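Local coordinates for protein HP0420 homologue (Helicobacter felis, PDB 3LW3) that is of unknown function but adopts the hotdog fold, an antiparallel sheet wrapped around a long helix, a fold common among acyl-CoA thioesterases and dehydratases, at residues B[35-40]-B[99-104]. Numbering follows the deposited sequence.
Sequences SGKATV and NATITH
A38 and A100 face each other as an antiparallel hydrogen-bonded pair in the hotdog sheet, where strand 37-42 runs along strand 96-105. Both amides of the pair donate across it: A100 N reaches A38 O at 2.8 Å and nearly straight (172°), while A38 N meets A100 O at 3.1 Å, tilted 25° from the carbonyl plane. Besides this one N-H bond, A100 O lies against K37 CA at 3.1 Å, a bent, weak CA-H...O contact. The two methyls point to the helix side of the sheet, where A38 rests on C70 and A100 on A67 and A71 of helix 57-72, the sausage of the hotdog.

On the other face the side chains of T39 and N99, a non-hydrogen-bonded pair, lie side by side and point the same way. In N99, CG sits beside the backbone N and anti to the carbonyl carbon (chi1 -57°), which leans the amide toward strand 37-42. Its OD1 accepts a hydrogen bond from T39 OG1 at 2.8 Å while lying against T39 CG2. Next along this face, K37 and T101 run alongside each other, but K37 touches with CB and CG alone, both near A100 O and CG also near T101 OG1; the rest of its extended chain carries the ammonium away from the pair.

Where strand 37-42 begins, just after the turn from strand 29-34, G36 O receives the amide of I102, the last backbone bond between these segments. The ethyl arm of I102 then lies along the glycine: CB is 3.8 Å from G36 O, CG1 closes to 3.5 Å from G36 O, and at the tip CD1 packs 3.6 Å from G36 CA.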
loop_
_atom_site.group_PDB
_atom_site.type_symbol
_atom_site.label_atom_id
_atom_site.label_comp_id
_atom_site.label_asym_id
_atom_site.label_seq_id
_atom_site.Cartn_x
_atom_site.Cartn_y
_atom_site.Cartn_z
ATOM N N SER B 35 -13.150 8.444 17.113
ATOM C CA SER B 35 -14.107 7.454 17.561
ATOM C C SER B 35 -13.899 6.038 16.923
ATOM O O SER B 35 -14.873 5.293 16.700
ATOM C CB SER B 35 -15.555 7.945 17.321
ATOM O OG SER B 35 -15.790 9.189 17.989
ATOM N N GLY B 36 -12.646 5.666 16.687
ATOM C CA GLY B 36 -12.324 4.342 16.161
ATOM C C GLY B 36 -12.505 4.220 14.629
ATOM O O GLY B 36 -12.479 3.096 14.102
ATOM N N LYS B 37 -12.721 5.345 13.939
ATOM C CA LYS B 37 -12.914 5.373 12.470
ATOM C C LYS B 37 -12.065 6.469 11.825
ATOM O O LYS B 37 -11.612 7.421 12.479
ATOM C CB LYS B 37 -14.370 5.675 12.122
ATOM C CG LYS B 37 -15.368 4.700 12.725
ATOM C CD LYS B 37 -16.804 5.156 12.479
ATOM C CE LYS B 37 -17.819 4.237 13.200
ATOM N NZ LYS B 37 -19.215 4.815 13.137
ATOM N N ALA B 38 -11.940 6.369 10.503
ATOM C CA ALA B 38 -11.381 7.438 9.671
ATOM C C ALA B 38 -11.858 7.253 8.254
ATOM O O ALA B 38 -12.136 6.122 7.807
ATOM C CB ALA B 38 -9.878 7.414 9.710
ATOM N N THR B 39 -11.902 8.364 7.533
ATOM C CA THR B 39 -12.191 8.331 6.079
ATOM C C THR B 39 -11.142 9.163 5.380
ATOM O O THR B 39 -10.839 10.279 5.803
ATOM C CB THR B 39 -13.578 8.906 5.755
ATOM O OG1 THR B 39 -14.596 8.094 6.322
ATOM C CG2 THR B 39 -13.826 8.975 4.301
ATOM N N VAL B 40 -10.576 8.615 4.314
ATOM C CA VAL B 40 -9.736 9.381 3.393
ATOM C C VAL B 40 -10.321 9.256 2.002
ATOM O O VAL B 40 -11.060 8.274 1.694
ATOM C CB VAL B 40 -8.261 8.919 3.428
ATOM C CG1 VAL B 40 -7.748 8.824 4.878
ATOM C CG2 VAL B 40 -8.062 7.598 2.685
ATOM N N ASN B 99 -13.139 4.013 4.048
ATOM C CA ASN B 99 -13.708 4.135 5.398
ATOM C C ASN B 99 -13.143 3.016 6.278
ATOM O O ASN B 99 -13.405 1.839 5.998
ATOM C CB ASN B 99 -15.234 4.018 5.301
ATOM C CG ASN B 99 -15.843 5.063 4.370
ATOM O OD1 ASN B 99 -15.456 6.234 4.403
ATOM N ND2 ASN B 99 -16.773 4.638 3.501
ATOM N N ALA B 100 -12.363 3.395 7.293
ATOM C CA ALA B 100 -11.721 2.450 8.226
ATOM C C ALA B 100 -12.539 2.393 9.515
ATOM O O ALA B 100 -12.981 3.432 10.051
ATOM C CB ALA B 100 -10.356 2.910 8.553
ATOM N N THR B 101 -12.613 1.215 10.103
ATOM C CA THR B 101 -13.258 1.033 11.411
ATOM C C THR B 101 -12.449 -0.006 12.192
ATOM O O THR B 101 -12.159 -1.107 11.690
ATOM C CB THR B 101 -14.716 0.538 11.277
ATOM O OG1 THR B 101 -15.479 1.392 10.416
ATOM C CG2 THR B 101 -15.414 0.396 12.705
ATOM N N ILE B 102 -12.084 0.300 13.434
ATOM C CA ILE B 102 -11.367 -0.701 14.259
ATOM C C ILE B 102 -12.341 -1.847 14.559
ATOM O O ILE B 102 -13.506 -1.589 14.945
ATOM C CB ILE B 102 -10.956 -0.096 15.623
ATOM C CG1 ILE B 102 -9.929 1.058 15.435
ATOM C CG2 ILE B 102 -10.402 -1.164 16.520
ATOM C CD1 ILE B 102 -9.770 1.904 16.664
ATOM N N THR B 103 -11.894 -3.083 14.373
ATOM C CA THR B 103 -12.707 -4.266 14.700
ATOM C C THR B 103 -12.263 -5.011 15.996
ATOM O O THR B 103 -13.090 -5.631 16.678
ATOM C CB THR B 103 -12.840 -5.233 13.489
ATOM O OG1 THR B 103 -11.531 -5.672 13.113
ATOM C CG2 THR B 103 -13.552 -4.490 12.307
ATOM N N HIS B 104 -10.978 -4.912 16.339
ATOM C CA HIS B 104 -10.413 -5.547 17.527
ATOM C C HIS B 104 -9.276 -4.693 18.014
ATOM O O HIS B 104 -8.561 -4.117 17.203
ATOM C CB HIS B 104 -9.855 -6.914 17.175
ATOM C CG HIS B 104 -10.848 -7.815 16.525
ATOM N ND1 HIS B 104 -11.089 -7.793 15.163
ATOM C CD2 HIS B 104 -11.705 -8.730 17.045
ATOM C CE1 HIS B 104 -12.015 -8.691 14.870
ATOM N NE2 HIS B 104 -12.404 -9.272 15.994
#